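Long-range contact in glycosyl transferase (Staphylococcus aureus, PDB 5TZJ), which is a family 2 glycosyl transferase, modelled here with uridine-diphosphate-N-acetylglucosamine in its ligand pocket: residues T66-A78 with Y168-L180. Numbering follows the deposited sequence.
Sequences TNSGGPGKPRNVA and YFPEELKSAEDQL. With UD1 (uridine-diphosphate-N-acetylglucosamine), chain C.
Three hydrogen bonds fasten the carboxamide of Asn76 to the 168-180 segment. Asn76 OD1 accepts from Phe169 N at 2.9 Å, along a lone pair of the carbonyl oxygen. Asn76 ND2 spends one N-H on Phe169 O at 2.7 Å. The other N-H of Asn76 ND2 goes to the anti lone pair of Glu171 OE2 (2.8 Å, 173°); both acceptors lie in the amide plane, which fixes the flip of the group. The same OD1 also meets the edge of the Tyr168 ring, amide and ring standing 85° apart.

The ionic contact is a salt bridge from Arg75 NH1 to Glu177 OE1 (2.9 Å), and the guanidinium and carboxylate are only slightly tilted against each other. OE1 lends its anti lone pair, and a bend at chi2 (-54°) turns the Glu177 carboxylate toward both the arginine and the sugar. Asp91 forms a second salt bridge with Arg75, through NH2.

Nonpolar packing centres on Phe169: Arg75 CD lies over one face of the Phe169 ring, 3.9 Å from its centroid, a CH-pi contact. Gly72 CA packs against Phe169 CB.

Water links Gly72 N with Leu173 O, and another water joins Asn67 OD1, Lys174 NZ and UD1 O4. Asn67 ND2 binds O4 directly, while Arg75 NH2 and Glu177 OE1 share the sugar hydroxyl O4'. Together the two segments frame the nucleotide-sugar pocket of a GT-A-type glycosyltransferase fold.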
# COMPACT_ATOMS: atom_id res chain seq x y z
N THR A 66 23.28 -7.54 -7.28
CA THR A 66 22.55 -7.53 -8.53
C THR A 66 21.18 -6.91 -8.26
O THR A 66 20.69 -6.96 -7.12
CB THR A 66 22.45 -8.94 -9.11
OG1 THR A 66 22.22 -8.88 -10.53
CG2 THR A 66 21.37 -9.76 -8.42
N ASN A 67 20.56 -6.32 -9.28
CA ASN A 67 19.31 -5.60 -9.04
C ASN A 67 18.19 -6.57 -8.64
O ASN A 67 17.92 -7.55 -9.33
CB ASN A 67 18.89 -4.78 -10.26
CG ASN A 67 17.53 -4.13 -10.04
OD1 ASN A 67 16.49 -4.68 -10.45
ND2 ASN A 67 17.51 -3.02 -9.29
N SER A 68 17.53 -6.30 -7.52
CA SER A 68 16.61 -7.30 -6.99
C SER A 68 15.24 -7.33 -7.66
O SER A 68 14.43 -8.18 -7.28
CB SER A 68 16.37 -7.08 -5.52
OG SER A 68 15.34 -6.10 -5.36
N GLY A 69 14.92 -6.42 -8.58
CA GLY A 69 13.61 -6.47 -9.17
C GLY A 69 12.53 -5.67 -8.45
O GLY A 69 11.34 -5.84 -8.77
N GLY A 70 12.90 -4.83 -7.47
CA GLY A 70 11.96 -4.00 -6.76
C GLY A 70 12.49 -3.49 -5.44
O GLY A 70 13.57 -3.89 -5.00
N PRO A 71 11.70 -2.63 -4.76
CA PRO A 71 12.10 -2.04 -3.46
C PRO A 71 12.13 -3.02 -2.30
O PRO A 71 12.71 -2.70 -1.24
CB PRO A 71 10.98 -1.00 -3.20
CG PRO A 71 10.25 -0.86 -4.46
CD PRO A 71 10.39 -2.14 -5.21
N GLY A 72 11.47 -4.17 -2.44
CA GLY A 72 11.26 -5.03 -1.28
C GLY A 72 12.56 -5.53 -0.67
O GLY A 72 12.80 -5.37 0.52
N LYS A 73 13.41 -6.14 -1.50
CA LYS A 73 14.64 -6.72 -0.95
C LYS A 73 15.56 -5.66 -0.33
O LYS A 73 16.00 -5.86 0.82
CB LYS A 73 15.37 -7.55 -2.01
CG LYS A 73 16.63 -8.18 -1.38
CD LYS A 73 17.27 -9.25 -2.27
CE LYS A 73 18.31 -10.06 -1.48
NZ LYS A 73 18.98 -11.01 -2.47
N PRO A 74 15.85 -4.52 -0.98
CA PRO A 74 16.68 -3.52 -0.28
C PRO A 74 16.05 -3.02 1.00
O PRO A 74 16.80 -2.71 1.94
CB PRO A 74 16.87 -2.40 -1.31
CG PRO A 74 16.12 -2.75 -2.51
CD PRO A 74 15.65 -4.19 -2.40
N ARG A 75 14.70 -2.92 1.09
CA ARG A 75 14.16 -2.45 2.36
C ARG A 75 14.29 -3.52 3.44
O ARG A 75 14.59 -3.20 4.61
CB ARG A 75 12.70 -1.96 2.26
CG ARG A 75 12.41 -0.76 1.31
CD ARG A 75 10.87 -0.53 1.21
NE ARG A 75 10.49 0.64 0.41
CZ ARG A 75 9.47 0.65 -0.44
NH1 ARG A 75 8.78 -0.47 -0.60
NH2 ARG A 75 9.15 1.75 -1.13
N ASN A 76 14.12 -4.79 3.06
CA ASN A 76 14.33 -5.92 3.98
C ASN A 76 15.76 -5.97 4.50
O ASN A 76 15.99 -6.18 5.70
CB ASN A 76 14.00 -7.24 3.28
CG ASN A 76 12.51 -7.40 3.03
OD1 ASN A 76 11.70 -6.73 3.67
ND2 ASN A 76 12.14 -8.33 2.15
N VAL A 77 16.75 -5.80 3.62
CA VAL A 77 18.15 -5.77 4.06
C VAL A 77 18.35 -4.63 5.03
O VAL A 77 18.99 -4.80 6.09
CB VAL A 77 19.08 -5.64 2.84
CG1 VAL A 77 20.56 -5.48 3.27
CG2 VAL A 77 18.83 -6.78 1.85
N ALA A 78 17.77 -3.46 4.72
CA ALA A 78 17.91 -2.31 5.60
C ALA A 78 17.20 -2.55 6.93
O ALA A 78 17.70 -2.12 7.99
CB ALA A 78 17.32 -1.05 4.95
N TYR A 168 7.94 -8.56 6.71
CA TYR A 168 8.90 -8.15 5.70
C TYR A 168 8.15 -7.85 4.42
O TYR A 168 6.97 -8.13 4.29
CB TYR A 168 9.98 -9.23 5.47
CG TYR A 168 10.95 -9.18 6.62
CD1 TYR A 168 11.91 -8.17 6.69
CD2 TYR A 168 10.83 -10.06 7.70
CE1 TYR A 168 12.79 -8.07 7.78
CE2 TYR A 168 11.71 -9.96 8.81
CZ TYR A 168 12.68 -8.97 8.84
OH TYR A 168 13.54 -8.85 9.91
N PHE A 169 8.85 -7.24 3.48
CA PHE A 169 8.35 -7.01 2.13
C PHE A 169 8.53 -8.27 1.28
O PHE A 169 9.59 -8.91 1.34
CB PHE A 169 9.12 -5.84 1.47
CG PHE A 169 8.86 -4.51 2.14
CD1 PHE A 169 7.71 -3.78 1.86
CD2 PHE A 169 9.74 -4.01 3.08
CE1 PHE A 169 7.46 -2.57 2.45
CE2 PHE A 169 9.48 -2.80 3.71
CZ PHE A 169 8.31 -2.07 3.38
N PRO A 170 7.56 -8.62 0.45
CA PRO A 170 7.83 -9.61 -0.61
C PRO A 170 8.96 -9.10 -1.50
O PRO A 170 9.03 -7.91 -1.80
CB PRO A 170 6.51 -9.69 -1.38
CG PRO A 170 5.48 -9.26 -0.36
CD PRO A 170 6.14 -8.20 0.47
N GLU A 171 9.83 -10.00 -1.92
CA GLU A 171 10.97 -9.64 -2.74
C GLU A 171 10.76 -10.07 -4.20
O GLU A 171 9.93 -10.92 -4.49
CB GLU A 171 12.23 -10.27 -2.15
CG GLU A 171 12.41 -9.86 -0.68
CD GLU A 171 13.74 -10.33 -0.11
OE1 GLU A 171 14.34 -11.21 -0.73
OE2 GLU A 171 14.18 -9.82 0.95
N GLU A 172 11.55 -9.47 -5.12
CA GLU A 172 11.44 -9.70 -6.58
C GLU A 172 10.04 -9.37 -7.13
O GLU A 172 9.47 -10.10 -7.93
CB GLU A 172 11.82 -11.13 -6.95
CG GLU A 172 13.30 -11.29 -7.26
CD GLU A 172 13.71 -12.72 -7.55
OE1 GLU A 172 14.92 -13.03 -7.43
OE2 GLU A 172 12.82 -13.52 -7.90
N LEU A 173 9.49 -8.23 -6.72
CA LEU A 173 8.13 -7.86 -7.10
C LEU A 173 8.13 -6.35 -7.32
O LEU A 173 8.48 -5.58 -6.40
CB LEU A 173 7.13 -8.29 -6.02
CG LEU A 173 5.75 -7.73 -6.18
CD1 LEU A 173 5.10 -8.41 -7.39
CD2 LEU A 173 4.97 -7.96 -4.88
N LYS A 174 7.78 -5.94 -8.54
CA LYS A 174 7.94 -4.54 -8.91
C LYS A 174 7.05 -3.62 -8.07
O LYS A 174 7.46 -2.50 -7.73
CB LYS A 174 7.67 -4.33 -10.40
CG LYS A 174 8.57 -5.15 -11.34
CD LYS A 174 9.86 -4.42 -11.67
CE LYS A 174 10.74 -5.28 -12.55
NZ LYS A 174 11.98 -4.55 -12.97
N SER A 175 5.84 -4.07 -7.71
CA SER A 175 4.87 -3.22 -7.01
C SER A 175 3.79 -4.09 -6.34
O SER A 175 3.68 -5.30 -6.58
CB SER A 175 4.22 -2.19 -7.96
OG SER A 175 3.42 -2.82 -8.98
N ALA A 176 2.96 -3.43 -5.52
CA ALA A 176 1.99 -4.01 -4.60
C ALA A 176 2.65 -4.75 -3.43
O ALA A 176 1.93 -5.21 -2.53
CB ALA A 176 0.99 -4.95 -5.30
N GLU A 177 3.98 -4.82 -3.39
CA GLU A 177 4.71 -5.43 -2.27
C GLU A 177 4.41 -4.70 -0.95
O GLU A 177 4.40 -5.31 0.12
CB GLU A 177 6.22 -5.47 -2.62
CG GLU A 177 7.10 -4.21 -2.34
CD GLU A 177 6.61 -2.84 -2.94
OE1 GLU A 177 6.94 -1.77 -2.36
OE2 GLU A 177 5.91 -2.79 -3.98
N ASP A 178 4.08 -3.42 -1.01
CA ASP A 178 3.85 -2.70 0.23
C ASP A 178 2.50 -3.06 0.84
O ASP A 178 2.32 -2.99 2.05
CB ASP A 178 3.94 -1.19 -0.02
CG ASP A 178 3.17 -0.74 -1.29
OD1 ASP A 178 2.67 -1.58 -2.08
OD2 ASP A 178 3.07 0.48 -1.50
N GLN A 179 1.55 -3.49 0.01
CA GLN A 179 0.19 -3.63 0.53
C GLN A 179 0.15 -4.70 1.62
O GLN A 179 -0.48 -4.50 2.66
CB GLN A 179 -0.77 -3.97 -0.59
CG GLN A 179 -0.93 -2.77 -1.57
CD GLN A 179 -2.08 -2.97 -2.53
OE1 GLN A 179 -3.10 -3.60 -2.20
NE2 GLN A 179 -1.95 -2.40 -3.71
N LEU A 180 0.86 -5.81 1.39
CA LEU A 180 0.86 -6.90 2.38
C LEU A 180 1.63 -6.47 3.63
O LEU A 180 1.17 -6.69 4.75
CB LEU A 180 1.48 -8.16 1.73
CG LEU A 180 1.68 -9.44 2.59
CD1 LEU A 180 0.32 -9.86 3.17
CD2 LEU A 180 2.36 -10.59 1.80
C1' UD1 C . 5.25 3.89 -5.04
C2' UD1 C . 5.30 3.80 -3.52
C3' UD1 C . 6.55 3.06 -3.18
C4' UD1 C . 6.31 1.64 -3.57
C5' UD1 C . 6.30 1.58 -5.10
C6' UD1 C . 6.03 0.18 -5.57
C7' UD1 C . 3.99 5.72 -2.57
C8' UD1 C . 2.72 4.95 -2.87
N2' UD1 C . 5.27 5.16 -2.91
O1' UD1 C . 6.32 4.67 -5.42
O3' UD1 C . 6.92 3.21 -1.78
O4' UD1 C . 7.32 0.81 -3.02
O5' UD1 C . 5.26 2.50 -5.64
O6' UD1 C . 4.99 -0.39 -4.81
O7' UD1 C . 3.95 6.79 -2.08
N1 UD1 C . 13.84 0.82 -6.03
C2 UD1 C . 14.80 -0.26 -5.66
N3 UD1 C . 15.10 -1.37 -6.62
C4 UD1 C . 14.42 -1.39 -7.91
C5 UD1 C . 13.44 -0.31 -8.27
C6 UD1 C . 13.16 0.79 -7.31
O2 UD1 C . 15.33 -0.23 -4.62
O4 UD1 C . 14.65 -2.27 -8.67
C1B UD1 C . 13.55 1.85 -5.06
C2B UD1 C . 13.53 3.36 -5.65
O2' UD1 C . 14.92 3.87 -5.72
C3B UD1 C . 12.73 4.02 -4.82
C4B UD1 C . 11.71 2.99 -4.29
O4B UD1 C . 12.32 1.61 -4.61
O3B UD1 C . 13.47 4.51 -3.60
C5B UD1 C . 10.43 3.04 -4.90
O5B UD1 C . 10.56 2.85 -6.29
PA UD1 C . 9.83 3.98 -7.25
O1A UD1 C . 10.30 3.82 -8.67
O2A UD1 C . 10.11 5.37 -6.72
O3A UD1 C . 8.21 3.64 -7.09
PB UD1 C . 6.95 4.71 -6.95
O1B UD1 C . 7.33 6.14 -7.25
O2B UD1 C . 6.03 4.19 -8.04
O HOH W 1 13.94 -3.70 -10.58
O HOH W 2 13.09 -6.48 -4.52
O HOH W 3 10.06 -6.00 -4.44